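Local structure of calmodulin, putative (Toxoplasma gondii, 6TJ6) at residues M51-P54 against D55-A58; A65-P69 against E70-I74; E57-M60 against S61-A65. The protein probably binds calcium ions, as a calmodulin-like protein of the EF-hand superfamily. All coordinates share one frame; numbering follows the deposited sequence.

Interaction 1 of 3, residues M51-P54 against D55-A58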
ATOM      1  N   MET A  51     -17.524   3.742   4.022  1.00 56.51           N
ATOM      2  CA  MET A  51     -17.456   2.290   3.916  1.00 52.13           C
ATOM      3  C   MET A  51     -16.176   1.786   4.563  1.00 51.78           C
ATOM      4  O   MET A  51     -15.087   2.291   4.269  1.00 51.54           O
ATOM      5  CB  MET A  51     -17.496   1.827   2.455  1.00 47.94           C
ATOM      6  CG  MET A  51     -18.849   1.896   1.774  1.00 49.17           C
ATOM      7  SD  MET A  51     -18.782   1.010   0.203  1.00 54.87           S
ATOM      8  CE  MET A  51     -20.308   1.531  -0.569  1.00 55.56           C
ATOM      9  N   ALA A  52     -16.309   0.792   5.436  1.00 45.47           N
ATOM     10  CA  ALA A  52     -15.173  -0.026   5.824  1.00 47.06           C
ATOM     11  C   ALA A  52     -14.966  -1.117   4.773  1.00 47.92           C
ATOM     12  O   ALA A  52     -15.740  -1.249   3.821  1.00 45.50           O
ATOM     13  CB  ALA A  52     -15.391  -0.614   7.218  1.00 45.72           C
ATOM     14  N   TRP A  53     -13.908  -1.913   4.938  1.00 51.63           N
ATOM     15  CA  TRP A  53     -13.584  -2.931   3.936  1.00 50.50           C
ATOM     16  C   TRP A  53     -14.715  -3.915   3.657  1.00 49.67           C
ATOM     17  O   TRP A  53     -14.961  -4.208   2.476  1.00 47.62           O
ATOM     18  CB  TRP A  53     -12.318  -3.700   4.338  1.00 51.00           C
ATOM     19  CG  TRP A  53     -12.162  -4.971   3.546  1.00 52.57           C
ATOM     20  CD1 TRP A  53     -12.228  -6.253   4.018  1.00 50.65           C
ATOM     21  CD2 TRP A  53     -11.953  -5.077   2.132  1.00 50.81           C
ATOM     22  NE1 TRP A  53     -12.053  -7.146   2.986  1.00 49.56           N
ATOM     23  CE2 TRP A  53     -11.883  -6.450   1.818  1.00 48.05           C
ATOM     24  CE3 TRP A  53     -11.808  -4.142   1.100  1.00 49.58           C
ATOM     25  CZ2 TRP A  53     -11.673  -6.911   0.518  1.00 41.72           C
ATOM     26  CZ3 TRP A  53     -11.604  -4.601  -0.191  1.00 45.09           C
ATOM     27  CH2 TRP A  53     -11.539  -5.973  -0.471  1.00 43.10           C
ATOM     28  N   PRO A  54     -15.406  -4.485   4.654  1.00 49.09           N
ATOM     29  CA  PRO A  54     -16.519  -5.392   4.313  1.00 54.49           C
ATOM     30  C   PRO A  54     -17.562  -4.741   3.421  1.00 55.16           C
ATOM     31  O   PRO A  54     -17.993  -5.345   2.427  1.00 52.21           O
ATOM     32  CB  PRO A  54     -17.089  -5.769   5.687  1.00 52.56           C
ATOM     33  CG  PRO A  54     -15.931  -5.632   6.617  1.00 52.91           C
ATOM     34  CD  PRO A  54     -15.173  -4.440   6.110  1.00 44.27           C
ATOM     35  N   ASP A  55     -17.953  -3.503   3.741  1.00 47.27           N
ATOM     36  CA  ASP A  55     -18.923  -2.779   2.922  1.00 51.41           C
ATOM     37  C   ASP A  55     -18.428  -2.620   1.490  1.00 51.33           C
ATOM     38  O   ASP A  55     -19.171  -2.877   0.535  1.00 48.29           O
ATOM     39  CB  ASP A  55     -19.209  -1.406   3.536  1.00 58.27           C
ATOM     40  CG  ASP A  55     -19.494  -1.476   5.019  1.00 63.32           C
ATOM     41  OD1 ASP A  55     -20.265  -2.363   5.436  1.00 66.65           O
ATOM     42  OD2 ASP A  55     -18.937  -0.644   5.768  1.00 63.05           O
ATOM     43  N   PHE A  56     -17.175  -2.186   1.324  1.00 49.43           N
ATOM     44  CA  PHE A  56     -16.650  -1.916  -0.012  1.00 48.12           C
ATOM     45  C   PHE A  56     -16.515  -3.198  -0.823  1.00 51.70           C
ATOM     46  O   PHE A  56     -16.861  -3.225  -2.012  1.00 49.79           O
ATOM     47  CB  PHE A  56     -15.303  -1.199   0.092  1.00 42.67           C
ATOM     48  CG  PHE A  56     -14.711  -0.808  -1.236  1.00 43.81           C
ATOM     49  CD1 PHE A  56     -15.256   0.237  -1.972  1.00 47.33           C
ATOM     50  CD2 PHE A  56     -13.595  -1.467  -1.734  1.00 41.38           C
ATOM     51  CE1 PHE A  56     -14.714   0.613  -3.189  1.00 44.65           C
ATOM     52  CE2 PHE A  56     -13.044  -1.097  -2.951  1.00 47.24           C
ATOM     53  CZ  PHE A  56     -13.606  -0.053  -3.682  1.00 45.89           C
ATOM     54  N   GLU A  57     -16.022  -4.269  -0.198  1.00 47.83           N
ATOM     55  CA  GLU A  57     -15.876  -5.527  -0.918  1.00 43.17           C
ATOM     56  C   GLU A  57     -17.237  -6.082  -1.319  1.00 42.87           C
ATOM     57  O   GLU A  57     -17.394  -6.597  -2.430  1.00 43.46           O
ATOM     58  CB  GLU A  57     -15.074  -6.537  -0.081  1.00 47.65           C
ATOM     59  CG  GLU A  57     -15.867  -7.442   0.858  1.00 49.67           C
ATOM     60  CD  GLU A  57     -16.418  -8.675   0.158  1.00 55.26           C
ATOM     61  OE1 GLU A  57     -15.817  -9.115  -0.844  1.00 59.81           O
ATOM     62  OE2 GLU A  57     -17.462  -9.195   0.601  1.00 54.92           O
ATOM     63  N   ALA A  58     -18.249  -5.935  -0.456  1.00 46.00           N
ATOM     64  CA  ALA A  58     -19.585  -6.402  -0.812  1.00 48.43           C
ATOM     65  C   ALA A  58     -20.180  -5.573  -1.946  1.00 48.36           C
ATOM     66  O   ALA A  58     -20.736  -6.128  -2.905  1.00 48.27           O
ATOM     67  CB  ALA A  58     -20.496  -6.375   0.415  1.00 46.84           C
TER
HETATM   68  O   HOH W   1     -18.354  -8.147   2.941  1.00 48.09           O
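Trp53 and Glu57, one helical turn apart, make the main ring contact here. The CB of Glu57 lies over one face of the indole, 3.6 Å from the centroid of the six-membered ring, in a CH-pi contact displaced toward the rim, with the nearest carbon, Trp53 CZ2, 3.5 Å from Glu57 CB. The tryptophan CG is swung opposite its own amide nitrogen (chi1 165°), which folds the indole along the helix axis, above the following turn. Trp53 CZ3 also meets Phe56 CD2 obliquely at 4.0 Å, and the two aromatic side chains go on to touch helix 7-15, where both rest on Val8. On the other flank of Phe56 the extended Met51 side chain places its sulfur 3.6 Å from Phe56 CA; Leu28 of helix 26-34 packs against both residues.

This is the start of helix 53-64, in what the topology suggests is an EF-hand pair. It leaves strand 50-52, whose antiparallel partner 22-24 contains Glu22, a calcium ligand of the first loop. The side chain of Ala52 lies about 4 Å from that of Glu22, and no calcium is bound to this chain in the model.

Polar contacts fix the helix start. Ala52, the N-cap, donates its N-H to Asp55 OD2 at 3.0 Å, on the anti side of the carboxylate and 22° out of its plane. This is half of a capping box, since alanine has no side-chain acceptor to answer with. Backbone bonds then run from Phe56 N to Ala52 O, from Glu57 N to Trp53 O and from Ala58 N to Pro54 O. The last carbonyl has a second donor, a water that lies 2.9 Å from Pro54 O and also donates to Glu57 OE2 at 2.7 Å; the glutamate chain, bent at chi2 (84°), brings its carboxylate there.

Interaction 2 of 3, residues A65-P69 against E70-I74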
ATOM      1  N   ALA A  65     -20.709  -8.404 -10.424  1.00 57.07           N
ATOM      2  CA  ALA A  65     -21.515  -9.547 -10.831  1.00 64.58           C
ATOM      3  C   ALA A  65     -22.457  -9.210 -11.977  1.00 68.13           C
ATOM      4  O   ALA A  65     -22.949 -10.122 -12.648  1.00 75.47           O
ATOM      5  CB  ALA A  65     -22.310 -10.075  -9.638  1.00 59.65           C
ATOM      6  N   SER A  66     -22.723  -7.927 -12.216  1.00 67.08           N
ATOM      7  CA  SER A  66     -23.592  -7.500 -13.305  1.00 66.76           C
ATOM      8  C   SER A  66     -22.938  -6.480 -14.225  1.00 64.37           C
ATOM      9  O   SER A  66     -23.603  -5.975 -15.137  1.00 72.16           O
ATOM     10  CB  SER A  66     -24.896  -6.917 -12.744  1.00 70.72           C
ATOM     11  OG  SER A  66     -24.651  -5.700 -12.059  1.00 75.02           O
ATOM     12  N   TYR A  67     -21.660  -6.170 -14.021  1.00 60.24           N
ATOM     13  CA  TYR A  67     -20.979  -5.089 -14.730  1.00 61.54           C
ATOM     14  C   TYR A  67     -19.562  -5.543 -15.039  1.00 66.52           C
ATOM     15  O   TYR A  67     -18.774  -5.771 -14.115  1.00 71.38           O
ATOM     16  CB  TYR A  67     -20.974  -3.814 -13.876  1.00 52.69           C
ATOM     17  CG  TYR A  67     -20.400  -2.565 -14.523  1.00 55.83           C
ATOM     18  CD1 TYR A  67     -19.027  -2.360 -14.596  1.00 58.57           C
ATOM     19  CD2 TYR A  67     -21.237  -1.570 -15.010  1.00 58.79           C
ATOM     20  CE1 TYR A  67     -18.507  -1.214 -15.168  1.00 61.31           C
ATOM     21  CE2 TYR A  67     -20.726  -0.423 -15.580  1.00 57.34           C
ATOM     22  CZ  TYR A  67     -19.362  -0.248 -15.655  1.00 56.38           C
ATOM     23  OH  TYR A  67     -18.852   0.894 -16.222  1.00 55.68           O
ATOM     24  N   ASN A  68     -19.239  -5.681 -16.325  1.00 65.79           N
ATOM     25  CA  ASN A  68     -17.901  -6.087 -16.727  1.00 70.35           C
ATOM     26  C   ASN A  68     -17.090  -4.854 -17.091  1.00 71.30           C
ATOM     27  O   ASN A  68     -17.377  -4.217 -18.115  1.00 66.56           O
ATOM     28  CB  ASN A  68     -17.958  -7.059 -17.906  1.00 78.76           C
ATOM     29  CG  ASN A  68     -16.594  -7.629 -18.263  1.00 90.50           C
ATOM     30  OD1 ASN A  68     -15.592  -7.338 -17.609  1.00 98.15           O
ATOM     31  ND2 ASN A  68     -16.557  -8.457 -19.299  1.00 89.09           N
ATOM     32  N   PRO A  69     -16.078  -4.484 -16.298  1.00 70.04           N
ATOM     33  CA  PRO A  69     -15.312  -3.260 -16.603  1.00 69.60           C
ATOM     34  C   PRO A  69     -14.694  -3.233 -17.991  1.00 70.02           C
ATOM     35  O   PRO A  69     -14.763  -2.202 -18.670  1.00 66.64           O
ATOM     36  CB  PRO A  69     -14.240  -3.254 -15.504  1.00 62.91           C
ATOM     37  CG  PRO A  69     -14.862  -3.988 -14.373  1.00 63.62           C
ATOM     38  CD  PRO A  69     -15.690  -5.072 -15.006  1.00 59.23           C
ATOM     39  N   GLU A  70     -14.082  -4.334 -18.428  1.00 69.96           N
ATOM     40  CA  GLU A  70     -13.417  -4.350 -19.728  1.00 72.81           C
ATOM     41  C   GLU A  70     -14.390  -3.997 -20.848  1.00 74.39           C
ATOM     42  O   GLU A  70     -14.119  -3.114 -21.675  1.00 78.29           O
ATOM     43  CB  GLU A  70     -12.792  -5.725 -19.969  1.00 81.24           C
ATOM     44  CG  GLU A  70     -12.097  -5.871 -21.311  1.00 90.54           C
ATOM     45  CD  GLU A  70     -11.435  -7.226 -21.483  1.00105.79           C
ATOM     46  OE1 GLU A  70     -12.157  -8.244 -21.527  1.00111.95           O
ATOM     47  OE2 GLU A  70     -10.190  -7.273 -21.568  1.00109.34           O
ATOM     48  N   GLU A  71     -15.541  -4.670 -20.876  1.00 73.78           N
ATOM     49  CA  GLU A  71     -16.490  -4.462 -21.962  1.00 74.94           C
ATOM     50  C   GLU A  71     -17.129  -3.081 -21.885  1.00 69.56           C
ATOM     51  O   GLU A  71     -17.331  -2.436 -22.918  1.00 66.86           O
ATOM     52  CB  GLU A  71     -17.551  -5.561 -21.941  1.00 82.19           C
ATOM     53  CG  GLU A  71     -16.965  -6.950 -22.152  1.00100.50           C
ATOM     54  CD  GLU A  71     -18.005  -8.055 -22.108  1.00117.62           C
ATOM     55  OE1 GLU A  71     -17.662  -9.203 -22.466  1.00125.88           O
ATOM     56  OE2 GLU A  71     -19.158  -7.783 -21.715  1.00127.43           O
ATOM     57  N   GLU A  72     -17.431  -2.600 -20.676  1.00 65.96           N
ATOM     58  CA  GLU A  72     -18.016  -1.267 -20.547  1.00 71.35           C
ATOM     59  C   GLU A  72     -17.031  -0.179 -20.967  1.00 67.01           C
ATOM     60  O   GLU A  72     -17.424   0.815 -21.587  1.00 58.95           O
ATOM     61  CB  GLU A  72     -18.495  -1.038 -19.109  1.00 74.65           C
ATOM     62  CG  GLU A  72     -19.602  -1.985 -18.657  1.00 80.12           C
ATOM     63  CD  GLU A  72     -20.959  -1.654 -19.257  1.00 88.69           C
ATOM     64  OE1 GLU A  72     -21.072  -0.629 -19.963  1.00 86.98           O
ATOM     65  OE2 GLU A  72     -21.918  -2.417 -19.016  1.00 87.86           O
ATOM     66  N   LEU A  73     -15.744  -0.359 -20.661  1.00 64.69           N
ATOM     67  CA  LEU A  73     -14.740   0.631 -21.046  1.00 64.21           C
ATOM     68  C   LEU A  73     -14.517   0.632 -22.554  1.00 67.00           C
ATOM     69  O   LEU A  73     -14.427   1.697 -23.181  1.00 65.53           O
ATOM     70  CB  LEU A  73     -13.427   0.362 -20.309  1.00 59.30           C
ATOM     71  CG  LEU A  73     -13.184   1.094 -18.986  1.00 70.96           C
ATOM     72  CD1 LEU A  73     -12.985   2.580 -19.215  1.00 60.17           C
ATOM     73  CD2 LEU A  73     -14.326   0.859 -18.024  1.00 76.49           C
ATOM     74  N   ILE A  74     -14.405  -0.556 -23.154  1.00 67.68           N
ATOM     75  CA  ILE A  74     -14.281  -0.633 -24.607  1.00 69.10           C
ATOM     76  C   ILE A  74     -15.527  -0.059 -25.273  1.00 71.09           C
ATOM     77  O   ILE A  74     -15.448   0.600 -26.318  1.00 71.17           O
ATOM     78  CB  ILE A  74     -14.003  -2.085 -25.039  1.00 67.61           C
ATOM     79  CG1 ILE A  74     -12.627  -2.531 -24.536  1.00 68.22           C
ATOM     80  CG2 ILE A  74     -14.079  -2.229 -26.550  1.00 71.51           C
ATOM     81  CD1 ILE A  74     -12.277  -3.962 -24.890  1.00 76.90           C
TER
HETATM   82  O   HOH W   2     -21.400  -5.045 -18.006  1.00 67.46           O
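Leu73 N donates to Pro69 O at 2.9 Å, the shortest direct hydrogen bond between 65-69 and 70-74, and Glu72 N reaches Asn68 O at 3.0 Å; these are two successive i+4 bonds that start helix 69-78. Leu73 also lays CD2 beside the same carbonyl, while its side chain packs on Val130 and on an apolar side chain of another protein chain.

Asn68 is the N-cap. With its CG turned opposite the backbone nitrogen (chi1 -174°), OD1 faces the helix start and accepts a weak bond from Glu70 N at 3.5 Å, in the manner of a loosely closed Asx turn. The amide ND2 comes to 3.2 Å from Glu71 CD, its plane inclined to that of the carboxylate; this is contact without a hydrogen bond.

Tyr67 presents a ring face to Glu72. Glu72 CG sits 3.6 Å from the ring centroid, a CH-pi contact shifted toward the hydroxyl end, and the carboxylate lies within 14° of parallel to the ring. A bend at chi2 (-75°) folds the glutamate back toward the linker, where a water joins its OE2 to Asn68 N at 2.8 Å from the latter. The tyrosine OH is held by Ser38 N, so the ring ties the linker between the two EF-hand lobes to the N-terminal one, whereas Pro69 leans on Leu134 of the C-terminal lobe.

Glu70, Glu71 and Glu72 follow one another at the N-terminal end of the helix, where their negative charges would be expected to be favoured by its dipole.

Interaction 3 of 3, residues E57-M60 against S61-A65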
ATOM      1  N   GLU A  57     -16.022  -4.269  -0.198  1.00 47.83           N
ATOM      2  CA  GLU A  57     -15.876  -5.527  -0.918  1.00 43.17           C
ATOM      3  C   GLU A  57     -17.237  -6.082  -1.319  1.00 42.87           C
ATOM      4  O   GLU A  57     -17.394  -6.597  -2.430  1.00 43.46           O
ATOM      5  CB  GLU A  57     -15.074  -6.537  -0.081  1.00 47.65           C
ATOM      6  CG  GLU A  57     -15.867  -7.442   0.858  1.00 49.67           C
ATOM      7  CD  GLU A  57     -16.418  -8.675   0.158  1.00 55.26           C
ATOM      8  OE1 GLU A  57     -15.817  -9.115  -0.844  1.00 59.81           O
ATOM      9  OE2 GLU A  57     -17.462  -9.195   0.601  1.00 54.92           O
ATOM     10  N   ALA A  58     -18.249  -5.935  -0.456  1.00 46.00           N
ATOM     11  CA  ALA A  58     -19.585  -6.402  -0.812  1.00 48.43           C
ATOM     12  C   ALA A  58     -20.180  -5.573  -1.946  1.00 48.36           C
ATOM     13  O   ALA A  58     -20.736  -6.128  -2.905  1.00 48.27           O
ATOM     14  CB  ALA A  58     -20.496  -6.375   0.415  1.00 46.84           C
ATOM     15  N   TRP A  59     -20.068  -4.245  -1.858  1.00 44.12           N
ATOM     16  CA  TRP A  59     -20.582  -3.384  -2.918  1.00 49.42           C
ATOM     17  C   TRP A  59     -19.941  -3.727  -4.256  1.00 48.39           C
ATOM     18  O   TRP A  59     -20.636  -3.904  -5.265  1.00 47.47           O
ATOM     19  CB  TRP A  59     -20.337  -1.912  -2.572  1.00 48.09           C
ATOM     20  CG  TRP A  59     -21.142  -0.958  -3.410  1.00 51.14           C
ATOM     21  CD1 TRP A  59     -22.312  -0.351  -3.060  1.00 51.16           C
ATOM     22  CD2 TRP A  59     -20.836  -0.504  -4.739  1.00 48.50           C
ATOM     23  NE1 TRP A  59     -22.755   0.454  -4.086  1.00 56.54           N
ATOM     24  CE2 TRP A  59     -21.867   0.377  -5.127  1.00 56.80           C
ATOM     25  CE3 TRP A  59     -19.793  -0.756  -5.635  1.00 51.02           C
ATOM     26  CZ2 TRP A  59     -21.884   1.006  -6.373  1.00 57.95           C
ATOM     27  CZ3 TRP A  59     -19.812  -0.133  -6.873  1.00 51.77           C
ATOM     28  CH2 TRP A  59     -20.850   0.738  -7.230  1.00 55.46           C
ATOM     29  N   MET A  60     -18.609  -3.842  -4.277  1.00 43.32           N
ATOM     30  CA  MET A  60     -17.909  -4.104  -5.531  1.00 44.58           C
ATOM     31  C   MET A  60     -18.191  -5.508  -6.049  1.00 53.48           C
ATOM     32  O   MET A  60     -18.300  -5.709  -7.264  1.00 48.76           O
ATOM     33  CB  MET A  60     -16.405  -3.890  -5.348  1.00 37.90           C
ATOM     34  CG  MET A  60     -16.007  -2.438  -5.102  1.00 46.04           C
ATOM     35  SD  MET A  60     -16.259  -1.378  -6.540  1.00 50.56           S
ATOM     36  CE  MET A  60     -15.123  -2.118  -7.712  1.00 46.86           C
ATOM     37  N   SER A  61     -18.317  -6.495  -5.152  1.00 45.69           N
ATOM     38  CA  SER A  61     -18.621  -7.849  -5.596  1.00 43.02           C
ATOM     39  C   SER A  61     -20.006  -7.928  -6.220  1.00 44.17           C
ATOM     40  O   SER A  61     -20.184  -8.565  -7.264  1.00 50.05           O
ATOM     41  CB  SER A  61     -18.499  -8.829  -4.422  1.00 42.24           C
ATOM     42  OG  SER A  61     -17.161  -8.915  -3.966  1.00 47.42           O
ATOM     43  N   LYS A  62     -20.992  -7.260  -5.617  1.00 48.12           N
ATOM     44  CA  LYS A  62     -22.330  -7.274  -6.196  1.00 51.45           C
ATOM     45  C   LYS A  62     -22.398  -6.453  -7.480  1.00 49.67           C
ATOM     46  O   LYS A  62     -23.164  -6.793  -8.390  1.00 52.50           O
ATOM     47  CB  LYS A  62     -23.342  -6.773  -5.164  1.00 58.66           C
ATOM     48  CG  LYS A  62     -23.453  -7.690  -3.949  1.00 51.58           C
ATOM     49  CD  LYS A  62     -24.021  -6.982  -2.727  1.00 67.23           C
ATOM     50  CE  LYS A  62     -25.532  -6.863  -2.793  1.00 79.88           C
ATOM     51  NZ  LYS A  62     -26.077  -6.240  -1.555  1.00 90.50           N
ATOM     52  N   LYS A  63     -21.597  -5.387  -7.581  1.00 51.24           N
ATOM     53  CA  LYS A  63     -21.579  -4.590  -8.806  1.00 51.45           C
ATOM     54  C   LYS A  63     -20.943  -5.363  -9.958  1.00 54.66           C
ATOM     55  O   LYS A  63     -21.519  -5.455 -11.048  1.00 50.63           O
ATOM     56  CB  LYS A  63     -20.837  -3.273  -8.566  1.00 42.55           C
ATOM     57  CG  LYS A  63     -20.745  -2.372  -9.784  1.00 42.95           C
ATOM     58  CD  LYS A  63     -22.124  -2.017 -10.313  1.00 49.38           C
ATOM     59  CE  LYS A  63     -22.040  -0.924 -11.356  1.00 52.89           C
ATOM     60  NZ  LYS A  63     -23.366  -0.579 -11.933  1.00 57.03           N
ATOM     61  N   LEU A  64     -19.749  -5.915  -9.736  1.00 53.26           N
ATOM     62  CA  LEU A  64     -19.041  -6.647 -10.780  1.00 57.05           C
ATOM     63  C   LEU A  64     -19.801  -7.880 -11.249  1.00 60.97           C
ATOM     64  O   LEU A  64     -19.559  -8.359 -12.362  1.00 58.61           O
ATOM     65  CB  LEU A  64     -17.654  -7.047 -10.277  1.00 51.77           C
ATOM     66  CG  LEU A  64     -16.689  -5.879 -10.066  1.00 54.51           C
ATOM     67  CD1 LEU A  64     -15.393  -6.341  -9.416  1.00 49.93           C
ATOM     68  CD2 LEU A  64     -16.411  -5.194 -11.391  1.00 53.80           C
ATOM     69  N   ALA A  65     -20.709  -8.404 -10.424  1.00 57.07           N
ATOM     70  CA  ALA A  65     -21.515  -9.547 -10.831  1.00 64.58           C
ATOM     71  C   ALA A  65     -22.457  -9.210 -11.977  1.00 68.13           C
ATOM     72  O   ALA A  65     -22.949 -10.122 -12.648  1.00 75.47           O
ATOM     73  CB  ALA A  65     -22.310 -10.075  -9.638  1.00 59.65           C
TER
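The indole of Trp59 runs alongside the first methylenes of Lys63, with the six-membered ring meeting the lysine obliquely. Trp59 CZ3 is 3.7 Å from Lys63 CB and 3.8 Å from Lys63 CG, and Trp59 CH2 is next nearest to the latter. The pair belongs to helix 53-64, the last helix of the N-terminal lobe, consistent with an EF-hand pair, on the side that packs against helix 26-34 and the adjoining loops: the indole touches Ile32 and Leu47.

The lysine leaves this contact by a bend at chi2 (58°), after which its chain is extended, carrying NZ beyond the ring to a salt bridge with Glu43 OE2. Its methylenes thus serve as apolar surface for the tryptophan while its charge is used elsewhere. Met60, bent twice along its chain, turns to Ile32 and Cys35; it is the buried member of the group.

Along the backbone the bonds run four residues apart. Lys62 N donates to Ala58 O, and Lys63 N to Trp59 O, each at 2.9 Å. The hydrocarbon part of Lys62 folds over the first of these carbonyls, CG standing 3.3 Å from Ala58 O, and Leu64 likewise sets its CG beside Met60 O.

The carbonyl of Glu57 takes two donors from the same residue: Ser61 N at 2.9 Å and, with the serine hydroxyl turned back beside its own amide (chi1 -66°), Ser61 OG at 2.8 Å, the two reaching Glu57 O from opposite faces of the carbonyl plane.

Overall arrangement
From the N terminus the contacts follow in the order 1, 3, 2, neighbours overlapping at their ends; each closes only a turn or so, and none encloses another. Interaction 1 launches helix 53-64 from strand 50-52; interaction 3 shares Glu57 and Ala58 with it and carries the same helix on toward the linker, and the two also meet through Met51 CE and Trp59 CD1, 3.7 Å apart. Interaction 2 shares Ala65 with interaction 3, crosses the linker and opens helix 69-78, with Pro69 CG 3.6 Å from Leu64 CD2. Interactions 1 and 2 do not touch. They trace the path from strand 50-52, paired with the calcium-loop strand 22-24, to the first helix of the C-terminal lobe.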